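Sialyltransferase 0160 (Photobacterium damselae, PDB 4R84) probably transfers sialic acid from CMP-sialic acid to galactose-containing acceptor sugars, as a bacterial sialyltransferase of the GT-B glycosyltransferase group. Local coordinates at residues S153-T158 / K175-S180; L120-D125 / P213-P218; I136-A141 / L167-Y172; A185-Y190 / L197-Y202. All blocks are in the same frame, centred on the assembly; numbering follows the deposited sequence.

Contact 1: residues S153-T158 / K175-S180. With CSF (cytidine-5'-monophosphate-3-fluoro-N-acetyl-neuraminic acid), chain E.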
# COMPACT_ATOMS: atom_id res chain seq x y z
N SER A 153 5.63 9.79 4.98
CA SER A 153 4.67 10.87 5.26
C SER A 153 3.27 10.36 5.07
O SER A 153 2.76 10.35 3.95
CB SER A 153 4.92 12.06 4.33
OG SER A 153 6.13 12.70 4.68
N TRP A 154 2.66 9.94 6.18
CA TRP A 154 1.31 9.38 6.19
C TRP A 154 0.42 10.22 7.08
O TRP A 154 0.79 10.54 8.21
CB TRP A 154 1.31 7.96 6.73
CG TRP A 154 1.89 6.91 5.85
CD1 TRP A 154 2.02 6.94 4.49
CD2 TRP A 154 2.42 5.67 6.29
NE1 TRP A 154 2.61 5.76 4.07
CE2 TRP A 154 2.86 4.97 5.16
CE3 TRP A 154 2.59 5.08 7.56
CZ2 TRP A 154 3.44 3.70 5.23
CZ3 TRP A 154 3.16 3.81 7.63
CH2 TRP A 154 3.59 3.14 6.48
N LYS A 155 -0.77 10.55 6.62
CA LYS A 155 -1.64 11.40 7.42
C LYS A 155 -2.43 10.61 8.46
O LYS A 155 -2.70 11.11 9.55
CB LYS A 155 -2.60 12.17 6.50
CG LYS A 155 -3.30 13.34 7.20
CD LYS A 155 -3.82 14.35 6.18
CE LYS A 155 -4.69 15.41 6.84
NZ LYS A 155 -5.98 14.81 7.35
N ARG A 156 -2.80 9.37 8.13
CA ARG A 156 -3.73 8.61 8.97
C ARG A 156 -3.05 7.51 9.78
O ARG A 156 -3.43 7.22 10.90
CB ARG A 156 -4.86 8.02 8.12
CG ARG A 156 -5.79 9.06 7.47
CD ARG A 156 -7.18 8.46 7.23
NE ARG A 156 -7.75 8.01 8.50
CZ ARG A 156 -8.80 7.19 8.60
NH1 ARG A 156 -9.38 6.72 7.50
NH2 ARG A 156 -9.25 6.83 9.80
N VAL A 157 -2.05 6.87 9.19
CA VAL A 157 -1.30 5.85 9.91
C VAL A 157 -0.12 6.46 10.66
O VAL A 157 0.76 7.11 10.07
CB VAL A 157 -0.80 4.76 8.96
CG1 VAL A 157 0.07 3.75 9.72
CG2 VAL A 157 -1.98 4.07 8.31
N THR A 158 -0.08 6.22 11.97
CA THR A 158 0.93 6.83 12.84
C THR A 158 1.97 5.82 13.31
O THR A 158 1.65 4.82 13.92
CB THR A 158 0.27 7.48 14.07
OG1 THR A 158 -0.59 8.52 13.62
CG2 THR A 158 1.33 8.07 14.98
N LYS A 175 2.48 18.61 3.71
CA LYS A 175 1.93 19.95 3.54
C LYS A 175 0.47 19.79 3.15
O LYS A 175 0.15 19.54 1.98
CB LYS A 175 2.70 20.74 2.49
CG LYS A 175 2.21 22.17 2.26
CD LYS A 175 3.17 22.89 1.30
CE LYS A 175 2.79 24.34 1.06
NZ LYS A 175 1.51 24.47 0.30
N GLY A 176 -0.40 19.89 4.13
CA GLY A 176 -1.79 19.56 3.90
C GLY A 176 -1.94 18.07 3.66
O GLY A 176 -1.76 17.26 4.56
N ASN A 177 -2.27 17.73 2.41
CA ASN A 177 -2.43 16.34 1.99
C ASN A 177 -1.24 15.83 1.20
O ASN A 177 -1.19 14.65 0.82
CB ASN A 177 -3.68 16.20 1.14
CG ASN A 177 -4.93 16.46 1.92
OD1 ASN A 177 -5.82 17.23 1.50
ND2 ASN A 177 -5.03 15.82 3.06
N ASN A 178 -0.29 16.69 0.93
CA ASN A 178 0.74 16.32 -0.05
C ASN A 178 2.16 16.49 0.41
O ASN A 178 2.43 16.99 1.49
CB ASN A 178 0.52 17.13 -1.32
CG ASN A 178 -0.87 16.92 -1.88
OD1 ASN A 178 -1.69 17.83 -1.86
ND2 ASN A 178 -1.14 15.72 -2.38
N THR A 179 3.07 16.05 -0.45
CA THR A 179 4.50 16.10 -0.18
C THR A 179 4.93 17.46 0.37
O THR A 179 4.56 18.50 -0.19
CB THR A 179 5.26 15.84 -1.46
OG1 THR A 179 4.86 14.57 -1.97
CG2 THR A 179 6.78 15.83 -1.19
N SER A 180 5.67 17.43 1.47
CA SER A 180 6.12 18.66 2.12
C SER A 180 7.48 19.13 1.60
O SER A 180 8.30 18.34 1.12
CB SER A 180 6.20 18.46 3.63
OG SER A 180 7.18 17.50 3.98
C5A CSF E . -16.99 11.87 1.20
C4A CSF E . -15.48 11.80 1.40
C2A CSF E . -15.88 10.91 3.73
O6A CSF E . -17.29 10.97 3.42
C6A CSF E . -17.62 10.77 2.05
C3A CSF E . -15.11 11.93 2.88
O4A CSF E . -14.87 12.84 0.63
N5A CSF E . -17.31 11.65 -0.19
C7A CSF E . -19.13 10.85 1.94
C8A CSF E . -19.78 9.76 2.78
C9A CSF E . -21.28 9.71 2.51
O9A CSF E . -21.82 8.64 3.29
O8A CSF E . -19.20 8.51 2.39
O7A CSF E . -19.58 12.12 2.44
C1A CSF E . -15.70 11.23 5.20
OBA CSF E . -14.56 11.13 5.69
OAA CSF E . -16.68 11.61 5.88
O1A CSF E . -15.30 9.63 3.48
O2A CSF E . -15.58 7.29 2.67
N1 CSF E . -14.41 5.08 8.05
C2 CSF E . -14.41 4.05 9.01
N3 CSF E . -15.57 3.66 9.57
C4 CSF E . -16.73 4.24 9.19
C5 CSF E . -16.74 5.27 8.24
C6 CSF E . -15.53 5.69 7.68
C3' CSF E . -12.97 5.36 5.17
C2' CSF E . -12.61 4.59 6.42
C1' CSF E . -13.10 5.50 7.51
O4' CSF E . -13.21 6.82 6.95
C4' CSF E . -12.73 6.78 5.61
PA CSF E . -15.87 8.16 3.87
O5' CSF E . -14.87 7.60 4.97
C5' CSF E . -13.48 7.80 4.78
O3' CSF E . -12.19 4.95 4.06
O2' CSF E . -11.18 4.51 6.56
N4 CSF E . -17.90 3.85 9.74
O2 CSF E . -13.32 3.52 9.34
O3A CSF E . -17.24 8.21 4.49
C10 CSF E . -18.08 12.47 -0.90
O10 CSF E . -18.51 13.53 -0.45
C11 CSF E . -18.42 12.00 -2.29
F3A CSF E . -15.42 13.19 3.33
O HOH W 1 5.80 14.77 2.63
O HOH W 2 -7.26 15.04 4.23
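K155 and N177 meet at the C-terminal end of strand 149-154 in a Rossmann-type sheet, where the loop after the strand faces a type II' beta turn from K175 to N178. Two backbone bonds close the turn, K175 N to N178 O and N178 N to K175 O, and G176 takes a positive phi, which favours glycine. Direct contact across the segments is by van der Waals touch alone: the K155 chain slants across the N177 amide, with CD 3.7 Å from N177 ND2 and 3.9 Å from G176 O. CG of K155 stands opposite its own backbone N (chi1 -165°), and the bend at chi4 (-67°) leaves NZ within weak hydrogen-bonding distance of a water that N177 ND2 also binds, at 2.6 Å. Another water donates to S153 OG and accepts from S180 N, both at 2.9 Å, beside the N-cap of helix 181-192. The next loop residue, R156, belongs to the pocket of the bound CMP-sialic acid analogue, CSF, which E434 and H407 also line. The ribose O2' of CSF lies at the edge of the R156 guanidinium, in its plane, and takes a hydrogen bond from NH1 (3.0 Å, N-H...O 142°).

Contact 2: residues L120-D125 / P213-P218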
# COMPACT_ATOMS: atom_id res chain seq x y z
N LEU A 120 16.65 4.43 -1.39
CA LEU A 120 15.81 5.20 -0.49
C LEU A 120 14.36 4.92 -0.88
O LEU A 120 13.99 5.13 -2.04
CB LEU A 120 16.11 6.69 -0.57
CG LEU A 120 15.18 7.60 0.23
CD1 LEU A 120 15.40 7.40 1.73
CD2 LEU A 120 15.36 9.05 -0.18
N GLU A 121 13.57 4.44 0.08
CA GLU A 121 12.14 4.20 -0.16
C GLU A 121 11.35 5.39 0.37
O GLU A 121 11.52 5.78 1.52
CB GLU A 121 11.69 2.91 0.53
CG GLU A 121 12.49 1.66 0.15
CD GLU A 121 12.15 0.48 1.04
OE1 GLU A 121 11.08 0.50 1.70
OE2 GLU A 121 12.96 -0.47 1.07
N VAL A 122 10.48 5.95 -0.48
CA VAL A 122 9.75 7.18 -0.09
C VAL A 122 8.26 6.89 -0.14
O VAL A 122 7.77 6.45 -1.17
CB VAL A 122 10.11 8.34 -1.02
CG1 VAL A 122 9.34 9.64 -0.65
CG2 VAL A 122 11.62 8.61 -0.95
N TYR A 123 7.58 7.13 0.98
CA TYR A 123 6.16 6.78 1.14
C TYR A 123 5.35 8.03 1.42
O TYR A 123 5.67 8.78 2.33
CB TYR A 123 6.00 5.79 2.30
CG TYR A 123 6.68 4.47 2.05
CD1 TYR A 123 8.05 4.30 2.33
CD2 TYR A 123 5.98 3.41 1.54
CE1 TYR A 123 8.68 3.07 2.09
CE2 TYR A 123 6.58 2.19 1.30
CZ TYR A 123 7.94 2.04 1.57
OH TYR A 123 8.52 0.82 1.33
N ILE A 124 4.30 8.27 0.62
CA ILE A 124 3.49 9.47 0.79
C ILE A 124 2.02 9.13 0.61
O ILE A 124 1.64 8.60 -0.44
CB ILE A 124 3.85 10.56 -0.23
CG1 ILE A 124 5.36 10.83 -0.22
CG2 ILE A 124 3.07 11.86 0.08
CD1 ILE A 124 5.85 11.48 -1.48
N ASP A 125 1.20 9.41 1.61
CA ASP A 125 -0.25 9.16 1.48
C ASP A 125 -1.03 9.93 2.52
O ASP A 125 -0.57 10.11 3.64
CB ASP A 125 -0.57 7.68 1.62
CG ASP A 125 -2.06 7.39 1.44
OD1 ASP A 125 -2.68 7.98 0.54
OD2 ASP A 125 -2.59 6.57 2.21
N PRO A 213 6.07 14.89 -8.55
CA PRO A 213 6.87 15.91 -9.24
C PRO A 213 7.71 16.84 -8.35
O PRO A 213 8.79 17.22 -8.80
CB PRO A 213 5.83 16.71 -10.03
CG PRO A 213 4.75 15.72 -10.30
CD PRO A 213 4.67 14.87 -9.05
N PRO A 214 7.24 17.22 -7.13
CA PRO A 214 8.09 18.08 -6.30
C PRO A 214 9.41 17.45 -5.89
O PRO A 214 10.33 18.18 -5.53
CB PRO A 214 7.23 18.34 -5.07
CG PRO A 214 5.84 18.21 -5.57
CD PRO A 214 5.89 17.10 -6.56
N ILE A 215 9.47 16.12 -5.90
CA ILE A 215 10.70 15.42 -5.57
C ILE A 215 11.50 15.13 -6.84
O ILE A 215 12.74 15.31 -6.88
CB ILE A 215 10.43 14.10 -4.83
CG1 ILE A 215 9.65 14.36 -3.54
CG2 ILE A 215 11.76 13.37 -4.54
CD1 ILE A 215 9.05 13.08 -2.91
N ILE A 216 10.81 14.67 -7.88
CA ILE A 216 11.47 14.30 -9.13
C ILE A 216 12.13 15.49 -9.84
O ILE A 216 13.25 15.38 -10.32
CB ILE A 216 10.50 13.62 -10.09
CG1 ILE A 216 10.11 12.25 -9.53
CG2 ILE A 216 11.12 13.49 -11.49
CD1 ILE A 216 9.09 11.52 -10.34
N GLN A 217 11.45 16.64 -9.87
CA GLN A 217 11.97 17.80 -10.61
C GLN A 217 13.36 18.28 -10.17
O GLN A 217 14.24 18.44 -11.02
CB GLN A 217 10.98 18.97 -10.54
CG GLN A 217 9.82 18.82 -11.50
CD GLN A 217 8.83 19.96 -11.38
OE1 GLN A 217 8.66 20.54 -10.31
NE2 GLN A 217 8.19 20.31 -12.49
N PRO A 218 13.59 18.52 -8.86
CA PRO A 218 14.94 19.00 -8.53
C PRO A 218 16.04 17.95 -8.66
O PRO A 218 17.22 18.31 -8.69
CB PRO A 218 14.79 19.46 -7.07
CG PRO A 218 13.64 18.69 -6.54
CD PRO A 218 12.69 18.52 -7.69
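I215 carries this contact from the helix side: it has 44 Å² buried by strand residues 120-125, against 19 Å² each for V122 and I124. Its CD1 methyl approaches CD1 of I124 to 3.9 Å and CG1 of V122 to 4.1 Å. The methyl ends meet tip to tip in both pairs, and the backbones stay well apart, the nearest alpha carbons (V122 and I215) being 9.9 Å from one another. The geometry fits a helix packed on one face of the Rossmann-type sheet, with one isoleucine directed at two alternate residues of strand 106-125. In I215, CG1 lies opposite the carbonyl carbon (chi1 -59°) and chi2 is extended at 167°, which carries CD1 outward from the helix. V122 answers with the branch that stands opposite its backbone N, chi1 179°. Between these two strand residues, Y123 projects from the other face of the sheet, toward helix 129-144, and its OH donates to E121 OE1 at 2.6 Å, from the anti side but tilted out of the carboxylate plane. M183 and I187 of helix 181-192 and F201 of strand 197-204 also pack here. No hydrogen bond joins the two segments, and the three touching side chains are buried hydrocarbon; the contact therefore implies cohesion by dispersion and exclusion of water, without the directional constraint that a polar pair would impose.

Contact 3: residues I136-A141 / L167-Y172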
# COMPACT_ATOMS: atom_id res chain seq x y z
N ILE A 136 2.50 -2.91 5.11
CA ILE A 136 2.81 -4.33 4.94
C ILE A 136 4.10 -4.49 4.14
O ILE A 136 5.00 -5.26 4.52
CB ILE A 136 1.69 -5.08 4.21
CG1 ILE A 136 0.39 -5.02 5.02
CG2 ILE A 136 2.14 -6.53 3.92
CD1 ILE A 136 0.36 -5.92 6.21
N HIS A 137 4.23 -3.70 3.08
CA HIS A 137 5.42 -3.80 2.25
C HIS A 137 6.68 -3.43 3.04
O HIS A 137 7.72 -4.10 2.91
CB HIS A 137 5.30 -2.89 1.03
CG HIS A 137 6.54 -2.88 0.19
ND1 HIS A 137 6.82 -3.86 -0.74
CD2 HIS A 137 7.61 -2.05 0.19
CE1 HIS A 137 7.99 -3.61 -1.31
NE2 HIS A 137 8.49 -2.51 -0.76
N ILE A 138 6.58 -2.38 3.86
CA ILE A 138 7.69 -1.93 4.69
C ILE A 138 8.12 -3.02 5.67
O ILE A 138 9.31 -3.27 5.87
CB ILE A 138 7.31 -0.64 5.47
CG1 ILE A 138 7.32 0.55 4.51
CG2 ILE A 138 8.27 -0.38 6.63
CD1 ILE A 138 6.82 1.88 5.10
N ILE A 139 7.15 -3.69 6.27
CA ILE A 139 7.47 -4.73 7.24
C ILE A 139 8.22 -5.87 6.55
O ILE A 139 9.21 -6.38 7.10
CB ILE A 139 6.21 -5.22 7.94
CG1 ILE A 139 5.69 -4.11 8.85
CG2 ILE A 139 6.50 -6.47 8.78
CD1 ILE A 139 4.25 -4.35 9.33
N GLN A 140 7.79 -6.23 5.35
CA GLN A 140 8.50 -7.24 4.56
C GLN A 140 9.89 -6.74 4.17
O GLN A 140 10.88 -7.47 4.26
CB GLN A 140 7.74 -7.58 3.28
CG GLN A 140 6.34 -8.19 3.46
CD GLN A 140 5.51 -8.12 2.17
OE1 GLN A 140 5.83 -7.35 1.26
NE2 GLN A 140 4.44 -8.90 2.10
N ALA A 141 9.94 -5.49 3.72
CA ALA A 141 11.18 -4.92 3.17
C ALA A 141 12.27 -4.69 4.20
O ALA A 141 13.47 -4.69 3.86
CB ALA A 141 10.87 -3.61 2.43
N LEU A 167 11.78 -0.13 11.84
CA LEU A 167 11.55 -0.29 10.41
C LEU A 167 12.41 0.62 9.54
O LEU A 167 12.19 0.71 8.33
CB LEU A 167 10.05 -0.06 10.10
CG LEU A 167 9.08 -1.09 10.71
CD1 LEU A 167 7.62 -0.65 10.51
CD2 LEU A 167 9.29 -2.44 10.07
N ASN A 168 13.42 1.25 10.15
CA ASN A 168 14.31 2.18 9.44
C ASN A 168 13.51 3.29 8.75
O ASN A 168 13.78 3.70 7.62
CB ASN A 168 15.18 1.42 8.44
CG ASN A 168 16.25 0.58 9.13
OD1 ASN A 168 16.50 0.74 10.32
ND2 ASN A 168 16.87 -0.33 8.38
N ILE A 169 12.52 3.78 9.48
CA ILE A 169 11.65 4.86 9.04
C ILE A 169 12.03 6.20 9.67
O ILE A 169 12.25 6.28 10.88
CB ILE A 169 10.19 4.56 9.39
CG1 ILE A 169 9.62 3.46 8.49
CG2 ILE A 169 9.37 5.81 9.28
CD1 ILE A 169 8.20 3.02 8.92
N HIS A 170 12.12 7.23 8.83
CA HIS A 170 12.15 8.61 9.29
C HIS A 170 10.85 9.26 8.83
O HIS A 170 10.58 9.28 7.64
CB HIS A 170 13.35 9.36 8.72
CG HIS A 170 13.68 10.65 9.43
ND1 HIS A 170 12.71 11.54 9.84
CD2 HIS A 170 14.86 11.19 9.78
CE1 HIS A 170 13.29 12.58 10.42
NE2 HIS A 170 14.59 12.39 10.40
N THR A 171 10.06 9.78 9.76
CA THR A 171 8.79 10.39 9.39
C THR A 171 8.97 11.87 9.08
O THR A 171 9.80 12.56 9.70
CB THR A 171 7.74 10.22 10.51
OG1 THR A 171 8.25 10.76 11.73
CG2 THR A 171 7.41 8.74 10.72
N TYR A 172 8.20 12.34 8.10
CA TYR A 172 8.13 13.74 7.70
C TYR A 172 6.68 14.17 7.60
O TYR A 172 5.81 13.36 7.25
CB TYR A 172 8.83 13.97 6.36
CG TYR A 172 10.31 13.80 6.49
CD1 TYR A 172 11.10 14.84 6.96
CD2 TYR A 172 10.91 12.57 6.23
CE1 TYR A 172 12.47 14.67 7.11
CE2 TYR A 172 12.27 12.41 6.40
CZ TYR A 172 13.04 13.45 6.83
OH TYR A 172 14.40 13.27 6.99
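I139 and L167 have the nearest alpha carbons, 6.8 Å apart, so helix 129-144 passes close to the point where the chain leaves helix 161-166 and enters strand 169-175. The setting is the alpha/beta layering of a Rossmann-type domain: a helix laid over one face of the parallel strands of the sheet. Four buried aliphatic side chains make the contact. L167 and I138 cross at about a right angle; the CG2 branch of I138, set opposite the backbone N by a chi1 of -74°, is 3.9 Å from both CB and CD1 of L167. The other methyl of the leucine, CD2, runs toward the helix backbone and comes within 4.1 Å of I139 CA, with I139 CG1 alongside at 4.2 Å. Helix 330-340 packs against the same residues, L335 on L167 and F336 on I139, while Y123 and W154 touch I138 from the sheet. I169, the first residue of the strand, points its CB toward the helix, and its extended chain (chi2 173°) brings CD1 to the methyl already used by L167: I138 CG2 and I169 CD1 are 4.1 Å apart.

Contact 4: residues A185-Y190 / L197-Y202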
# COMPACT_ATOMS: atom_id res chain seq x y z
N ALA A 185 13.43 18.47 0.83
CA ALA A 185 14.79 18.85 1.23
C ALA A 185 15.55 17.67 1.85
O ALA A 185 16.76 17.53 1.65
CB ALA A 185 14.75 20.03 2.21
N ALA A 186 14.85 16.84 2.62
CA ALA A 186 15.46 15.67 3.25
C ALA A 186 15.94 14.68 2.18
O ALA A 186 17.01 14.09 2.30
CB ALA A 186 14.50 14.99 4.22
N ILE A 187 15.14 14.51 1.13
CA ILE A 187 15.55 13.61 0.04
C ILE A 187 16.75 14.19 -0.71
O ILE A 187 17.70 13.48 -1.05
CB ILE A 187 14.38 13.37 -0.93
CG1 ILE A 187 13.26 12.63 -0.20
CG2 ILE A 187 14.86 12.57 -2.16
CD1 ILE A 187 11.93 12.62 -0.93
N ASP A 188 16.72 15.50 -0.95
CA ASP A 188 17.82 16.17 -1.62
C ASP A 188 19.12 16.01 -0.84
O ASP A 188 20.14 15.67 -1.42
CB ASP A 188 17.52 17.66 -1.79
CG ASP A 188 18.60 18.37 -2.57
OD1 ASP A 188 18.67 18.15 -3.81
OD2 ASP A 188 19.39 19.11 -1.95
N GLU A 189 19.06 16.19 0.47
CA GLU A 189 20.23 16.04 1.33
C GLU A 189 20.73 14.59 1.32
O GLU A 189 21.94 14.33 1.29
CB GLU A 189 19.90 16.44 2.76
CG GLU A 189 21.09 16.49 3.68
CD GLU A 189 20.70 16.84 5.10
OE1 GLU A 189 19.63 16.38 5.54
OE2 GLU A 189 21.43 17.62 5.75
N TYR A 190 19.79 13.66 1.37
CA TYR A 190 20.14 12.24 1.39
C TYR A 190 20.85 11.88 0.10
O TYR A 190 21.87 11.20 0.14
CB TYR A 190 18.90 11.37 1.59
CG TYR A 190 19.23 9.93 1.94
CD1 TYR A 190 19.49 9.57 3.26
CD2 TYR A 190 19.29 8.94 0.95
CE1 TYR A 190 19.81 8.26 3.60
CE2 TYR A 190 19.61 7.62 1.29
CZ TYR A 190 19.87 7.29 2.61
OH TYR A 190 20.18 6.01 2.95
N LEU A 197 22.30 6.81 -6.00
CA LEU A 197 21.08 6.54 -5.25
C LEU A 197 19.94 6.06 -6.15
O LEU A 197 19.70 6.64 -7.20
CB LEU A 197 20.64 7.79 -4.48
CG LEU A 197 19.35 7.62 -3.65
CD1 LEU A 197 19.62 6.65 -2.49
CD2 LEU A 197 18.85 8.98 -3.16
N ASN A 198 19.28 4.98 -5.73
CA ASN A 198 17.99 4.58 -6.30
C ASN A 198 16.88 5.04 -5.37
O ASN A 198 16.94 4.84 -4.16
CB ASN A 198 17.91 3.07 -6.48
CG ASN A 198 18.79 2.57 -7.60
OD1 ASN A 198 18.93 3.22 -8.64
ND2 ASN A 198 19.40 1.42 -7.39
N ILE A 199 15.84 5.63 -5.95
CA ILE A 199 14.68 6.00 -5.17
C ILE A 199 13.48 5.19 -5.62
O ILE A 199 13.21 5.09 -6.81
CB ILE A 199 14.36 7.51 -5.28
CG1 ILE A 199 15.52 8.35 -4.74
CG2 ILE A 199 13.04 7.85 -4.57
CD1 ILE A 199 15.37 9.84 -5.00
N GLU A 200 12.79 4.58 -4.66
CA GLU A 200 11.52 3.90 -4.90
C GLU A 200 10.40 4.74 -4.32
O GLU A 200 10.47 5.12 -3.15
CB GLU A 200 11.50 2.52 -4.27
CG GLU A 200 12.41 1.50 -4.93
CD GLU A 200 12.51 0.21 -4.14
OE1 GLU A 200 11.86 0.08 -3.08
OE2 GLU A 200 13.27 -0.68 -4.57
N PHE A 201 9.35 5.02 -5.11
CA PHE A 201 8.22 5.81 -4.64
C PHE A 201 7.01 4.93 -4.38
O PHE A 201 6.79 3.96 -5.10
CB PHE A 201 7.82 6.87 -5.67
CG PHE A 201 8.77 8.01 -5.77
CD1 PHE A 201 9.07 8.80 -4.66
CD2 PHE A 201 9.30 8.36 -7.01
CE1 PHE A 201 9.94 9.88 -4.78
CE2 PHE A 201 10.16 9.45 -7.13
CZ PHE A 201 10.47 10.21 -6.01
N TYR A 202 6.26 5.26 -3.34
CA TYR A 202 5.00 4.58 -3.00
C TYR A 202 3.99 5.63 -2.64
O TYR A 202 4.19 6.36 -1.67
CB TYR A 202 5.19 3.63 -1.82
CG TYR A 202 6.28 2.60 -2.02
CD1 TYR A 202 7.62 2.93 -1.83
CD2 TYR A 202 5.96 1.29 -2.36
CE1 TYR A 202 8.62 1.98 -2.01
CE2 TYR A 202 6.96 0.33 -2.52
CZ TYR A 202 8.29 0.69 -2.36
OH TYR A 202 9.29 -0.25 -2.52
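Y190 meets L197 with the edge of its ring, and I187 meets I199 through single methyl groups; these two apolar pairs join helix 181-192 to strand 197-204. In Y190, CG is opposite the backbone N (chi1 -167°), which puts CG beside the carbonyl carbon and brings the ring edge to L197, although the CB bond itself does not aim there. L197 has the same first torsion (chi1 180°), and the two side chains cross at about a right angle. L197 CD1 lies in the plane of the tyrosine ring at the edge, 3.9 Å from CE2, and L197 CD2 is 4.1 Å from Y190 CD2. This is an edge contact of methyls, not a CH-pi stack on the ring face. One turn earlier, I187 CG2 is 4.0 Å from I199 CD1, in an oblique crossing. I199 presents its longer branch and I187 its short one, while I187 CD1 packs on I215 CD1 of helix 213-219. The CG2 of I199 faces F201, lying 3.7 Å above its ring plane and offset toward the rim. Around this interface, I215 also touches F201, L219 packs on I199, and F151 of strand 149-154 lies against I187, placing helix 181-192 across several strands of the sheet.

How the contacts relate
All four contacts belong to one Rossmann-type domain of the GT-B fold and reach the same sheet. Contacts 1, 3 and 4 are all nested within the loop that contact 2 closes. Contacts 1 and 3 alternate their segments along the chain, whereas contact 4 opens after both have closed. Contacts 2 and 4 are closest, their centres 6 Å apart, on neighbouring strands 106-125 and 197-204, and they share one helical layer; contact 3 covers the other face, 15 Å from contact 2. Contact 1 lies 12 Å from contact 2 at the strand ends. Two hydrophobic layers thus sandwich the sheet that brings the ligand-binding loop of contact 1 to the donor pocket.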